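Local structure of rubber oxygenase (Streptomyces sp., 5O1L) at residues K80-N85 with M187-V192; P73-L78 with I398-V403; G246-T251 with F361-I366; I128-L133 with T236-K241; P292-T297 with G333-M338. The protein catalyses the oxidative cleavage of the double bonds in poly(cis-1,4-isoprene), the polymer of rubber, using molecular oxygen and one non-covalently bound b-type heme. All coordinates share one frame; numbering follows the deposited sequence. Where two conformers were deposited one is given.

How the contacts relate
Contact 2 opens first along the chain, on helix 72-79, and closes last, at 398-403, so its loop encloses all the others and joins an early helix to the C-terminal tail. Contact 1 opens just afterwards at 80-85 and closes on helix 187-204. Contact 4 opens inside that loop, on helix 127-142, but closes beyond it on helix 224-244, so contacts 1 and 4 cross. Contact 3 then runs from 246-251 to 361-366 and holds contact 5 nested within it. In space, contacts 1 and 2 meet where Thr190 packs on Ile398 near the heme, while contacts 3 and 4 touch through Tyr129 and Met239, across the chain's centre from contact 2.

Contact 1. Residues K80-N85 with M187-V192; sequences KQWTRN and MIVTAV
Asn85 and Ile188 bring their CA atoms to 5.7 Å where the loop 80-85 passes the first turn of helix 187-204. In that turn the N-H groups lack the usual partner one turn back within the helix, and the Asn85 amide supplies one: Ile188 N donates to Asn85 OD1 over 2.9 Å. The bond is bent, at 132°, and its donor sits 34° out of the carbonyl plane. Asparagine suits the place because it also offers a donor, ND2, to the carbonyls of Ala180 and Leu182. An alanine in place of Asn85 would probably leave the Ile188 N-H without its mate and these two carbonyls without this donor.

Trp82 supplies the apolar half. Its CG lies anti to the backbone N (chi1 -172°), and the indole lies beside the helix, with Val189 CG2 over the six-membered ring, 4.0 Å from its centroid, in a CH-pi contact. Val192 CG1 comes instead to the ring edge, 4.1 Å from CZ3. Val189 also touches the loop backbone, its CG1 lying 3.4 Å from Trp82 O and its CG2 3.5 Å from Arg84 O. Trp82 NE1 is bonded to Gln87 O, which steadies the ring. The result is a buried loop-to-helix packing on the helix that carries His198, the inferred axial ligand of the heme iron.

Contact 2. Residues P73-L78 with I398-V403; sequences PAVNAL and IDIPDV
Asp399 and Asn76 share a water molecule that donates to both, 2.6 Å from Asp399 OD1 and 2.7 Å from the backbone oxygen Asn76 O. Beside this bridge the two residues also touch directly, Asp399 CB lying 3.7 Å from Asn76 ND2, with the carboxylate and amide planes 32° apart.

The direct polar link is made by the Asn76 amide, which pairs with both backbone groups of Ile400. Ile400 N donates to Asn76 OD1 over 2.9 Å, from somewhat out of the carbonyl plane. In return Asn76 ND2 donates to Ile400 O over 3.0 Å, nearly straight at 172° and on a lone pair of that carbonyl. Asparagine suits the place because one flat group offers an acceptor and a donor side by side, as an extended neighbouring chain would. Its chi1 (-76°) sets CG anti to the carbonyl carbon, on a CB that already points to the tail.

Ile400 also works as an apolar anchor. Its CD1 packs 3.7 Å from Val75 CG1, and the same side chain reaches Leu63 of helix 59-68 and Met196 and Ala200 of helix 187-204. Two residues earlier, Ile398 touches the heme.

Because the donor and the acceptor of Ile400 are both answered, the amide of Asn76 is fixed against flipping: a half-turn would set like against like at both bonds. The C-terminal tail, irregular in itself, is thus held near the heme pocket by side-chain chemistry, with the water joining helix and tail alongside.

Contact 3. Residues G246-T251 with F361-I366; sequences GVRVNT and FREGLI
Arg248 and Glu363 meet between two turns, each of which follows a helix. The polar part is a single bond across the contact: Arg248 N donates to Glu363 OE2 over 2.9 Å, almost straight at 166°. The N-H comes from above the carboxylate plane. The same oxygen is held in a salt bridge by Lys126, so a carboxylate suits this position, able to take a charged and a neutral donor together.

No salt bridge joins the two named side chains, for Arg248 NE stays 6.1 Å from Glu363 OE1 and the guanidinium and carboxylate planes are 86° apart. Their contact is instead by van der Waals packing, with Arg248 CG lying 3.7 Å from Glu363 CD. The bend of the glutamate at chi2 (-72°) brings CD to this methylene. Further along the arginine, its CD meets Leu365 CD1 at 3.7 Å, the two side chains crossing at about a right angle. Val247 CG1 is 3.5 Å from Glu363 OE2 and thus borders the oxygen with an apolar group.

Backbone form completes the account. Gly246 ends helix 224-244 and Gly364 ends helix 345-362, each in a Schellman motif whose positive phi favours glycine. The chemistry implies that the Arg248 N-H ties these two helix ends, with Lys126 bringing a third part of the fold to the same oxygen, while the attraction between arginine and glutamate is likely to be only long-range.

Contact 4. Residues I128-L133 with T236-K241; sequences IYVGAL and TFVMRK
Leu133 wedges among Phe237, Val238 and Lys241, the central contact of a buried helix-helix packing in the all-helical, globin-clan catalytic domain. Helices 127-142 and 224-244 approach to 10.0 Å between the axes of these segments, their directions 132° apart.

Both methyls of the leucine meet Lys241 CB, CD2 the nearer at 3.6 Å. CD1 also reaches CG1 and the backbone oxygen of Val238, and Leu133 CB rests on Val238 CG2 at 3.9 Å. Leucine suits the place because its forked end fills the space between a branched residue and the base of a lysine. Replacing Leu133 by alanine would keep the CB contact but probably open a gap beside Lys241 CB and the Phe237 ring. Val130 extends the apolar strip, its CG2 lying 4.3 Å from Val238 CG1.

The Phe237 ring turns an edge to the first helix: CE2 comes 3.8 Å from the backbone oxygen of Leu133, which lies near the ring plane. Phe237 CG is anti to its own backbone N (chi1 169°), and the ring end comes nearer the first helix than the direction of its CB alone would suggest.

Outside this shell, Met242 touches both Val130 and Leu133, and Trp245 touches Leu133 as well. Lys241 sends its amine away to Gln244 OE1 and Thr330 O, while its CB and CG stay in the packing. Within helix 224-244, Lys241 CG sits 3.6 Å above the Phe237 ring plane, offset toward its rim.

Contact 5. Residues P292-T297 with G333-M338; sequences PILAHT and GEVGDM
Met338 reaches Leu294 and Ala295 by an extended start to its side chain, CG anti to the backbone N (chi1 -170°) and SD continuing straight on (chi2 -179°), before chi3 (-74°) bends CE aside. The sulfur therefore lies against the peptide link between the two loop residues, 3.5 Å from Leu294 C and 3.5 Å from Ala295 N. The methyl CE follows, 3.6 Å from Leu294 O, while Met338 CG passes 3.5 Å from His296 N. Methionine suits this place, being unbranched and flexible enough to set its sulfur against a peptide group. The His296 CG is likewise anti to the backbone N, and the ring turns an edge to the helix, with CD2 3.3 Å from Met338 O and that oxygen near the ring plane. This C-H edge of the imidazole is likely to be mildly attracted to the carbonyl, though the pair is not a hydrogen bond.

This is loop-to-helix packing at the surface of the all-helical catalytic domain: 292-297 links helix 279-289 to helix 298-313, and it packs on helix 333-339. Thr297, which ends the segment, is the N-cap of helix 298-313, its OG1 accepting from Gly300 N.

Leu294 extends the apolar contact back to Val335, one turn earlier. Its CB is 3.9 Å from Met338 SD, and its CD1 meets Val335 CG2 at 3.9 Å, while Ile145 packs against the same leucine.

Contact 1. Residues K80-N85 with M187-V192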
# COMPACT_ATOMS: atom_id res chain seq x y z
N LYS A 80 9.45 -20.24 2.77
CA LYS A 80 8.19 -20.54 3.41
C LYS A 80 8.39 -20.71 4.89
O LYS A 80 7.50 -20.42 5.65
CB LYS A 80 7.57 -21.84 2.84
CG LYS A 80 6.08 -21.83 2.63
CD LYS A 80 5.67 -23.00 1.74
CE LYS A 80 5.83 -24.33 2.50
NZ LYS A 80 4.91 -25.41 2.01
N GLN A 81 9.57 -21.16 5.31
CA GLN A 81 9.91 -21.39 6.69
C GLN A 81 10.33 -20.13 7.46
O GLN A 81 10.46 -20.20 8.65
CB GLN A 81 11.09 -22.40 6.79
CG GLN A 81 10.81 -23.75 6.14
CD GLN A 81 12.04 -24.66 6.22
OE1 GLN A 81 13.02 -24.49 5.48
NE2 GLN A 81 11.99 -25.67 7.09
N TRP A 82 10.54 -19.03 6.78
CA TRP A 82 11.01 -17.78 7.39
C TRP A 82 9.80 -16.87 7.60
O TRP A 82 9.29 -16.38 6.65
CB TRP A 82 12.08 -17.14 6.48
CG TRP A 82 12.74 -15.95 7.15
CD1 TRP A 82 13.27 -15.93 8.41
CD2 TRP A 82 12.90 -14.62 6.62
NE1 TRP A 82 13.77 -14.68 8.70
CE2 TRP A 82 13.55 -13.85 7.62
CE3 TRP A 82 12.64 -14.04 5.40
CZ2 TRP A 82 13.88 -12.53 7.43
CZ3 TRP A 82 12.95 -12.71 5.23
CH2 TRP A 82 13.57 -11.97 6.23
N THR A 83 9.30 -16.80 8.81
CA THR A 83 7.99 -16.19 9.07
C THR A 83 8.00 -15.13 10.15
O THR A 83 7.04 -14.40 10.19
CB THR A 83 6.94 -17.22 9.45
OG1 THR A 83 7.30 -17.79 10.71
CG2 THR A 83 6.86 -18.30 8.40
N ARG A 84 9.04 -14.98 10.92
CA ARG A 84 9.01 -14.03 12.02
C ARG A 84 10.26 -13.18 12.03
O ARG A 84 11.35 -13.57 11.59
CB ARG A 84 9.01 -14.75 13.40
CG ARG A 84 7.82 -15.49 13.94
CD ARG A 84 8.24 -16.09 15.32
NE ARG A 84 8.75 -15.09 16.27
CZ ARG A 84 8.74 -15.26 17.59
NH1 ARG A 84 8.39 -16.44 18.09
NH2 ARG A 84 9.23 -14.31 18.38
N ASN A 85 10.12 -11.93 12.49
CA ASN A 85 11.16 -10.95 12.44
C ASN A 85 12.47 -11.35 13.14
O ASN A 85 13.50 -10.96 12.71
CB ASN A 85 10.65 -9.62 13.08
CG ASN A 85 9.63 -8.89 12.24
OD1 ASN A 85 9.47 -9.08 11.05
ND2 ASN A 85 8.96 -7.95 12.91
N MET A 187 6.63 -7.82 9.83
CA MET A 187 6.77 -6.88 8.75
C MET A 187 8.13 -6.82 8.16
O MET A 187 8.27 -6.48 6.96
CB MET A 187 6.25 -5.45 9.14
CG MET A 187 6.15 -4.44 8.02
SD MET A 187 4.96 -4.99 6.77
CE MET A 187 5.83 -4.59 5.28
N ILE A 188 9.19 -7.13 8.89
CA ILE A 188 10.49 -7.18 8.23
C ILE A 188 10.55 -8.32 7.21
O ILE A 188 11.01 -8.13 6.10
CB ILE A 188 11.58 -7.37 9.26
CG1 ILE A 188 11.61 -6.16 10.21
CG2 ILE A 188 12.93 -7.58 8.53
CD1 ILE A 188 12.53 -6.30 11.40
N VAL A 189 10.03 -9.46 7.61
CA VAL A 189 9.89 -10.61 6.71
C VAL A 189 9.10 -10.23 5.46
O VAL A 189 9.59 -10.44 4.35
CB VAL A 189 9.29 -11.78 7.42
CG1 VAL A 189 9.10 -12.94 6.49
CG2 VAL A 189 10.15 -12.14 8.63
N THR A 190 7.93 -9.60 5.65
CA THR A 190 7.08 -9.23 4.53
C THR A 190 7.78 -8.23 3.67
O THR A 190 7.74 -8.30 2.46
CB THR A 190 5.78 -8.63 5.08
OG1 THR A 190 5.11 -9.72 5.72
CG2 THR A 190 4.92 -8.02 3.96
N ALA A 191 8.44 -7.22 4.28
CA ALA A 191 9.14 -6.23 3.49
C ALA A 191 10.26 -6.80 2.65
O ALA A 191 10.43 -6.44 1.46
CB ALA A 191 9.70 -5.12 4.36
N VAL A 192 11.07 -7.66 3.22
CA VAL A 192 12.18 -8.25 2.52
C VAL A 192 11.65 -9.18 1.36
O VAL A 192 12.13 -9.10 0.24
CB VAL A 192 13.11 -9.01 3.44
CG1 VAL A 192 14.12 -9.83 2.63
CG2 VAL A 192 13.81 -8.08 4.39

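Contact 2. Residues P73-L78 with I398-V403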
# COMPACT_ATOMS: atom_id res chain seq x y z
N PRO A 73 12.00 -22.44 -7.31
CA PRO A 73 11.15 -23.38 -6.52
C PRO A 73 11.77 -23.75 -5.14
O PRO A 73 11.06 -23.74 -4.13
CB PRO A 73 11.04 -24.60 -7.48
CG PRO A 73 11.19 -24.00 -8.84
CD PRO A 73 12.21 -22.89 -8.71
N ALA A 74 13.06 -23.98 -5.11
CA ALA A 74 13.77 -24.28 -3.87
C ALA A 74 13.79 -23.11 -2.92
O ALA A 74 13.48 -23.25 -1.76
CB ALA A 74 15.18 -24.75 -4.14
N VAL A 75 14.13 -21.94 -3.45
CA VAL A 75 14.06 -20.72 -2.65
C VAL A 75 12.69 -20.50 -2.09
O VAL A 75 12.57 -20.19 -0.91
CB VAL A 75 14.54 -19.48 -3.47
CG1 VAL A 75 14.23 -18.19 -2.68
CG2 VAL A 75 16.00 -19.53 -3.70
N ASN A 76 11.62 -20.68 -2.85
CA ASN A 76 10.29 -20.50 -2.26
C ASN A 76 10.06 -21.47 -1.14
O ASN A 76 9.48 -21.14 -0.14
CB ASN A 76 9.20 -20.53 -3.28
CG ASN A 76 9.11 -19.24 -4.08
OD1 ASN A 76 9.58 -18.16 -3.61
ND2 ASN A 76 8.56 -19.33 -5.28
N ALA A 77 10.47 -22.72 -1.33
CA ALA A 77 10.25 -23.70 -0.28
C ALA A 77 11.07 -23.42 0.99
O ALA A 77 10.61 -23.67 2.05
CB ALA A 77 10.60 -25.09 -0.85
N LEU A 78 12.27 -22.88 0.83
CA LEU A 78 13.08 -22.45 1.99
C LEU A 78 12.47 -21.26 2.67
O LEU A 78 12.30 -21.23 3.88
CB LEU A 78 14.48 -22.13 1.54
CG LEU A 78 15.30 -23.34 1.20
CD1 LEU A 78 16.49 -22.91 0.35
CD2 LEU A 78 15.68 -24.05 2.51
N ILE A 398 4.53 -15.24 0.89
CA ILE A 398 4.83 -14.46 -0.30
C ILE A 398 5.88 -15.22 -1.07
O ILE A 398 7.01 -15.42 -0.58
CB ILE A 398 5.33 -13.07 0.09
CG1 ILE A 398 4.25 -12.31 0.82
CG2 ILE A 398 5.86 -12.30 -1.12
CD1 ILE A 398 4.73 -10.96 1.36
N ASP A 399 5.51 -15.63 -2.28
CA ASP A 399 6.42 -16.42 -3.14
C ASP A 399 7.02 -15.55 -4.22
O ASP A 399 6.35 -14.69 -4.75
CB ASP A 399 5.67 -17.54 -3.82
CG ASP A 399 5.31 -18.71 -2.85
OD1 ASP A 399 6.02 -19.01 -1.83
OD2 ASP A 399 4.31 -19.38 -3.17
N ILE A 400 8.23 -15.84 -4.59
CA ILE A 400 8.90 -15.21 -5.72
C ILE A 400 8.28 -15.76 -6.97
O ILE A 400 8.13 -16.98 -7.08
CB ILE A 400 10.41 -15.49 -5.71
CG1 ILE A 400 11.05 -15.00 -4.43
CG2 ILE A 400 11.10 -14.89 -6.96
CD1 ILE A 400 12.49 -15.39 -4.29
N PRO A 401 7.90 -14.93 -7.94
CA PRO A 401 7.41 -15.47 -9.22
C PRO A 401 8.57 -15.99 -10.07
O PRO A 401 9.71 -15.60 -9.92
CB PRO A 401 6.82 -14.26 -9.92
CG PRO A 401 7.49 -13.08 -9.28
CD PRO A 401 7.79 -13.44 -7.85
N ASP A 402 8.27 -16.81 -11.06
CA ASP A 402 9.31 -17.27 -11.98
C ASP A 402 8.82 -17.12 -13.45
O ASP A 402 7.82 -16.42 -13.72
CB ASP A 402 9.57 -18.73 -11.58
CG ASP A 402 10.90 -19.28 -12.07
OD1 ASP A 402 11.66 -18.56 -12.74
OD2 ASP A 402 11.13 -20.49 -11.79
N VAL A 403 9.51 -17.76 -14.40
CA VAL A 403 8.99 -18.00 -15.79
C VAL A 403 9.10 -16.77 -16.68
O VAL A 403 9.82 -16.80 -17.67
CB VAL A 403 7.56 -18.65 -15.90
CG1 VAL A 403 7.40 -19.79 -14.90
CG2 VAL A 403 6.40 -17.65 -15.83
O HOH W 1 7.87 -18.96 -0.04

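Contact 3. Residues G246-T251 with F361-I366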
# COMPACT_ATOMS: atom_id res chain seq x y z
N GLY A 246 -12.80 13.87 10.70
CA GLY A 246 -12.82 14.19 12.11
C GLY A 246 -12.40 13.10 13.01
O GLY A 246 -12.63 13.12 14.22
N VAL A 247 -11.68 12.12 12.49
CA VAL A 247 -11.04 11.22 13.39
C VAL A 247 -10.06 12.01 14.28
O VAL A 247 -9.36 12.93 13.74
CB VAL A 247 -10.29 10.10 12.58
CG1 VAL A 247 -9.49 9.20 13.51
CG2 VAL A 247 -11.26 9.36 11.70
N ARG A 248 -9.97 11.66 15.56
CA ARG A 248 -9.05 12.37 16.46
C ARG A 248 -7.63 11.87 16.24
O ARG A 248 -7.28 10.75 16.56
CB ARG A 248 -9.50 12.30 17.90
CG ARG A 248 -10.88 12.96 18.13
CD ARG A 248 -11.23 14.32 17.43
NE ARG A 248 -10.69 15.42 18.24
CZ ARG A 248 -10.54 16.69 17.85
NH1 ARG A 248 -9.95 17.57 18.68
NH2 ARG A 248 -10.93 17.10 16.64
N VAL A 249 -6.86 12.68 15.52
CA VAL A 249 -5.47 12.40 15.22
C VAL A 249 -4.62 13.50 15.86
O VAL A 249 -4.47 14.56 15.21
CB VAL A 249 -5.22 12.28 13.73
CG1 VAL A 249 -3.76 11.79 13.53
CG2 VAL A 249 -6.17 11.31 13.07
N ASN A 250 -4.09 13.20 17.03
CA ASN A 250 -3.24 14.17 17.66
C ASN A 250 -1.87 14.17 16.98
O ASN A 250 -1.54 13.28 16.17
CB ASN A 250 -3.19 13.98 19.13
CG ASN A 250 -2.57 12.65 19.58
OD1 ASN A 250 -1.66 12.12 18.95
ND2 ASN A 250 -3.02 12.11 20.72
N THR A 251 -1.09 15.20 17.24
CA THR A 251 0.15 15.38 16.52
C THR A 251 1.09 14.20 16.72
O THR A 251 1.77 13.75 15.77
CB THR A 251 0.85 16.64 17.00
OG1 THR A 251 0.96 16.66 18.45
CG2 THR A 251 0.04 17.82 16.44
N PHE A 361 -19.24 10.46 17.24
CA PHE A 361 -19.78 9.60 18.31
C PHE A 361 -18.73 8.56 18.73
O PHE A 361 -18.50 8.32 19.91
CB PHE A 361 -21.04 8.89 17.80
CG PHE A 361 -21.57 7.88 18.74
CD1 PHE A 361 -22.05 8.28 19.95
CD2 PHE A 361 -21.60 6.54 18.38
CE1 PHE A 361 -22.52 7.36 20.87
CE2 PHE A 361 -22.15 5.60 19.26
CZ PHE A 361 -22.54 6.00 20.49
N ARG A 362 -18.11 7.90 17.75
CA ARG A 362 -17.10 6.86 18.10
C ARG A 362 -15.86 7.42 18.78
O ARG A 362 -15.25 6.74 19.56
CB ARG A 362 -16.72 6.08 16.87
CG ARG A 362 -17.87 5.27 16.26
CD ARG A 362 -18.41 4.32 17.23
NE ARG A 362 -19.46 3.51 16.56
CZ ARG A 362 -20.26 2.70 17.25
NH1 ARG A 362 -20.10 2.58 18.54
NH2 ARG A 362 -21.12 2.00 16.59
N GLU A 363 -15.58 8.68 18.47
CA GLU A 363 -14.53 9.44 19.16
C GLU A 363 -14.89 9.97 20.50
O GLU A 363 -14.06 10.61 21.14
CB GLU A 363 -14.08 10.60 18.22
CG GLU A 363 -13.35 10.03 17.04
CD GLU A 363 -11.97 9.51 17.48
OE1 GLU A 363 -11.62 9.41 18.71
OE2 GLU A 363 -11.15 9.28 16.61
N GLY A 364 -16.12 9.76 20.94
CA GLY A 364 -16.54 10.15 22.27
C GLY A 364 -16.85 11.64 22.39
O GLY A 364 -16.94 12.13 23.52
N LEU A 365 -17.13 12.32 21.29
CA LEU A 365 -17.30 13.73 21.32
C LEU A 365 -18.73 14.21 21.38
O LEU A 365 -18.96 15.39 21.73
CB LEU A 365 -16.69 14.35 20.03
CG LEU A 365 -15.21 14.09 19.86
CD1 LEU A 365 -14.79 14.62 18.48
CD2 LEU A 365 -14.44 14.72 20.97
N ILE A 366 -19.67 13.39 20.95
CA ILE A 366 -21.08 13.75 20.96
C ILE A 366 -21.91 12.62 21.46
O ILE A 366 -21.52 11.45 21.35
CB ILE A 366 -21.60 14.21 19.55
CG1 ILE A 366 -21.52 13.05 18.50
CG2 ILE A 366 -20.84 15.42 19.06
CD1 ILE A 366 -22.14 13.32 17.21

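Contact 4. Residues I128-L133 with T236-K241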
# COMPACT_ATOMS: atom_id res chain seq x y z
N ILE A 128 -11.09 0.56 12.15
CA ILE A 128 -12.18 0.56 11.15
C ILE A 128 -11.92 1.57 10.04
O ILE A 128 -12.15 1.32 8.84
CB ILE A 128 -13.56 0.74 11.80
CG1 ILE A 128 -14.66 0.49 10.75
CG2 ILE A 128 -13.71 2.04 12.48
CD1 ILE A 128 -16.02 0.55 11.40
N TYR A 129 -11.43 2.76 10.44
CA TYR A 129 -11.18 3.82 9.47
C TYR A 129 -10.00 3.54 8.61
O TYR A 129 -10.08 3.61 7.38
CB TYR A 129 -11.01 5.19 10.17
CG TYR A 129 -12.13 5.47 11.14
CD1 TYR A 129 -13.43 5.53 10.67
CD2 TYR A 129 -11.88 5.60 12.51
CE1 TYR A 129 -14.50 5.66 11.52
CE2 TYR A 129 -12.93 5.77 13.38
CZ TYR A 129 -14.23 5.82 12.86
OH TYR A 129 -15.42 5.95 13.67
N VAL A 130 -8.88 3.16 9.23
CA VAL A 130 -7.68 2.84 8.43
C VAL A 130 -7.93 1.67 7.49
O VAL A 130 -7.54 1.65 6.32
CB VAL A 130 -6.52 2.60 9.35
CG1 VAL A 130 -5.33 2.19 8.70
CG2 VAL A 130 -6.18 3.83 10.17
N GLY A 131 -8.58 0.65 8.03
CA GLY A 131 -8.80 -0.56 7.24
C GLY A 131 -9.74 -0.30 6.09
O GLY A 131 -9.57 -0.84 4.98
N ALA A 132 -10.77 0.50 6.31
CA ALA A 132 -11.72 0.83 5.24
C ALA A 132 -11.03 1.69 4.18
O ALA A 132 -11.24 1.52 2.99
CB ALA A 132 -12.93 1.54 5.79
N LEU A 133 -10.23 2.62 4.65
CA LEU A 133 -9.49 3.48 3.72
C LEU A 133 -8.47 2.73 2.91
O LEU A 133 -8.38 2.99 1.70
CB LEU A 133 -8.83 4.63 4.49
CG LEU A 133 -9.84 5.68 4.98
CD1 LEU A 133 -9.27 6.56 6.01
CD2 LEU A 133 -10.36 6.52 3.80
N THR A 236 -0.24 8.90 2.72
CA THR A 236 -0.64 10.31 2.70
C THR A 236 -2.15 10.40 2.53
O THR A 236 -2.79 11.30 3.11
CB THR A 236 0.05 11.00 1.50
OG1 THR A 236 1.45 10.65 1.64
CG2 THR A 236 -0.04 12.45 1.61
N PHE A 237 -2.72 9.55 1.68
CA PHE A 237 -4.17 9.53 1.48
C PHE A 237 -4.92 9.18 2.74
O PHE A 237 -5.88 9.87 3.13
CB PHE A 237 -4.49 8.46 0.39
CG PHE A 237 -5.97 8.14 0.26
CD1 PHE A 237 -6.79 9.00 -0.29
CD2 PHE A 237 -6.42 6.93 0.73
CE1 PHE A 237 -8.20 8.66 -0.45
CE2 PHE A 237 -7.77 6.58 0.63
CZ PHE A 237 -8.61 7.46 0.03
N VAL A 238 -4.52 8.14 3.44
CA VAL A 238 -5.25 7.73 4.63
C VAL A 238 -5.22 8.78 5.66
O VAL A 238 -6.27 9.05 6.31
CB VAL A 238 -4.71 6.38 5.16
CG1 VAL A 238 -5.26 6.02 6.53
CG2 VAL A 238 -5.05 5.34 4.20
N MET A 239 -4.07 9.41 5.92
CA MET A 239 -4.01 10.49 6.93
C MET A 239 -4.91 11.62 6.52
O MET A 239 -5.63 12.18 7.40
CB MET A 239 -2.56 10.94 7.17
CG MET A 239 -2.44 11.98 8.23
SD MET A 239 -3.11 11.47 9.84
CE MET A 239 -2.03 10.10 10.26
N ARG A 240 -4.88 12.02 5.26
CA ARG A 240 -5.75 13.11 4.81
C ARG A 240 -7.19 12.79 5.07
O ARG A 240 -7.97 13.65 5.59
CB ARG A 240 -5.53 13.48 3.37
CG ARG A 240 -6.47 14.55 2.83
CD ARG A 240 -6.15 14.90 1.37
NE ARG A 240 -6.34 13.81 0.38
CZ ARG A 240 -7.47 13.42 -0.20
NH1 ARG A 240 -8.66 13.95 0.09
NH2 ARG A 240 -7.42 12.43 -1.07
N LYS A 241 -7.62 11.63 4.71
CA LYS A 241 -9.04 11.29 4.87
C LYS A 241 -9.42 11.16 6.33
O LYS A 241 -10.53 11.66 6.73
CB LYS A 241 -9.35 10.00 4.16
CG LYS A 241 -9.27 10.04 2.68
CD LYS A 241 -10.05 11.17 2.01
CE LYS A 241 -11.54 11.14 2.37
NZ LYS A 241 -12.25 12.18 1.56

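Contact 5. Residues P292-T297 with G333-M338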
# COMPACT_ATOMS: atom_id res chain seq x y z
N PRO A 292 -1.84 14.08 -10.47
CA PRO A 292 -1.81 14.24 -11.94
C PRO A 292 -1.67 12.97 -12.78
O PRO A 292 -1.86 13.02 -14.00
CB PRO A 292 -0.58 15.11 -12.18
CG PRO A 292 -0.25 15.70 -10.86
CD PRO A 292 -0.59 14.63 -9.88
N ILE A 293 -1.33 11.83 -12.19
CA ILE A 293 -1.16 10.62 -12.95
C ILE A 293 -2.36 9.72 -12.92
O ILE A 293 -2.37 8.72 -13.68
CB ILE A 293 0.15 9.85 -12.68
CG1 ILE A 293 0.30 9.32 -11.24
CG2 ILE A 293 1.34 10.77 -13.00
CD1 ILE A 293 -0.59 8.20 -10.88
N LEU A 294 -3.36 10.03 -12.08
CA LEU A 294 -4.53 9.18 -11.96
C LEU A 294 -5.28 9.23 -13.30
O LEU A 294 -5.50 10.29 -13.85
CB LEU A 294 -5.47 9.58 -10.83
CG LEU A 294 -4.84 9.42 -9.44
CD1 LEU A 294 -5.81 10.01 -8.41
CD2 LEU A 294 -4.48 8.02 -9.06
N ALA A 295 -5.57 8.06 -13.81
CA ALA A 295 -6.17 7.92 -15.13
C ALA A 295 -6.86 6.60 -15.25
O ALA A 295 -6.36 5.59 -14.81
CB ALA A 295 -5.15 8.07 -16.22
N HIS A 296 -7.98 6.58 -15.99
CA HIS A 296 -8.57 5.35 -16.37
C HIS A 296 -7.69 4.63 -17.38
O HIS A 296 -7.14 5.27 -18.29
CB HIS A 296 -9.93 5.64 -17.00
CG HIS A 296 -10.66 4.43 -17.43
ND1 HIS A 296 -10.46 3.86 -18.68
CD2 HIS A 296 -11.53 3.62 -16.78
CE1 HIS A 296 -11.22 2.80 -18.80
NE2 HIS A 296 -11.90 2.64 -17.67
N THR A 297 -7.59 3.31 -17.27
CA THR A 297 -6.93 2.50 -18.25
C THR A 297 -7.81 1.28 -18.49
O THR A 297 -8.56 0.88 -17.61
CB THR A 297 -5.53 2.01 -17.80
OG1 THR A 297 -5.65 1.28 -16.56
CG2 THR A 297 -4.58 3.15 -17.68
N GLY A 333 -15.88 12.51 -6.24
CA GLY A 333 -16.57 12.21 -7.48
C GLY A 333 -15.71 12.23 -8.71
O GLY A 333 -15.96 11.44 -9.61
N GLU A 334 -14.65 13.01 -8.74
CA GLU A 334 -13.74 13.03 -9.91
C GLU A 334 -12.99 11.74 -10.07
O GLU A 334 -12.98 11.14 -11.15
CB GLU A 334 -12.72 14.15 -9.84
CG GLU A 334 -13.31 15.55 -10.01
CD GLU A 334 -12.29 16.62 -9.65
OE1 GLU A 334 -12.50 17.29 -8.60
OE2 GLU A 334 -11.27 16.74 -10.41
N VAL A 335 -12.41 11.23 -8.97
CA VAL A 335 -11.78 9.95 -9.09
C VAL A 335 -12.79 8.82 -9.22
O VAL A 335 -12.56 7.85 -9.90
CB VAL A 335 -10.77 9.74 -7.93
CG1 VAL A 335 -10.24 8.33 -7.88
CG2 VAL A 335 -9.61 10.74 -8.08
N GLY A 336 -13.93 8.94 -8.52
CA GLY A 336 -14.92 7.91 -8.69
C GLY A 336 -15.39 7.76 -10.13
O GLY A 336 -15.58 6.65 -10.62
N ASP A 337 -15.55 8.91 -10.77
CA ASP A 337 -16.00 8.94 -12.21
C ASP A 337 -14.93 8.33 -13.08
O ASP A 337 -15.23 7.53 -13.92
CB ASP A 337 -16.32 10.36 -12.68
CG ASP A 337 -17.62 10.90 -12.07
OD1 ASP A 337 -18.43 10.19 -11.42
OD2 ASP A 337 -17.85 12.12 -12.21
N MET A 338 -13.66 8.64 -12.80
CA MET A 338 -12.55 8.05 -13.58
C MET A 338 -12.47 6.56 -13.52
O MET A 338 -12.16 5.92 -14.50
CB MET A 338 -11.28 8.63 -13.04
CG MET A 338 -10.03 8.36 -13.81
SD MET A 338 -8.78 9.18 -12.83
CE MET A 338 -8.99 10.90 -13.10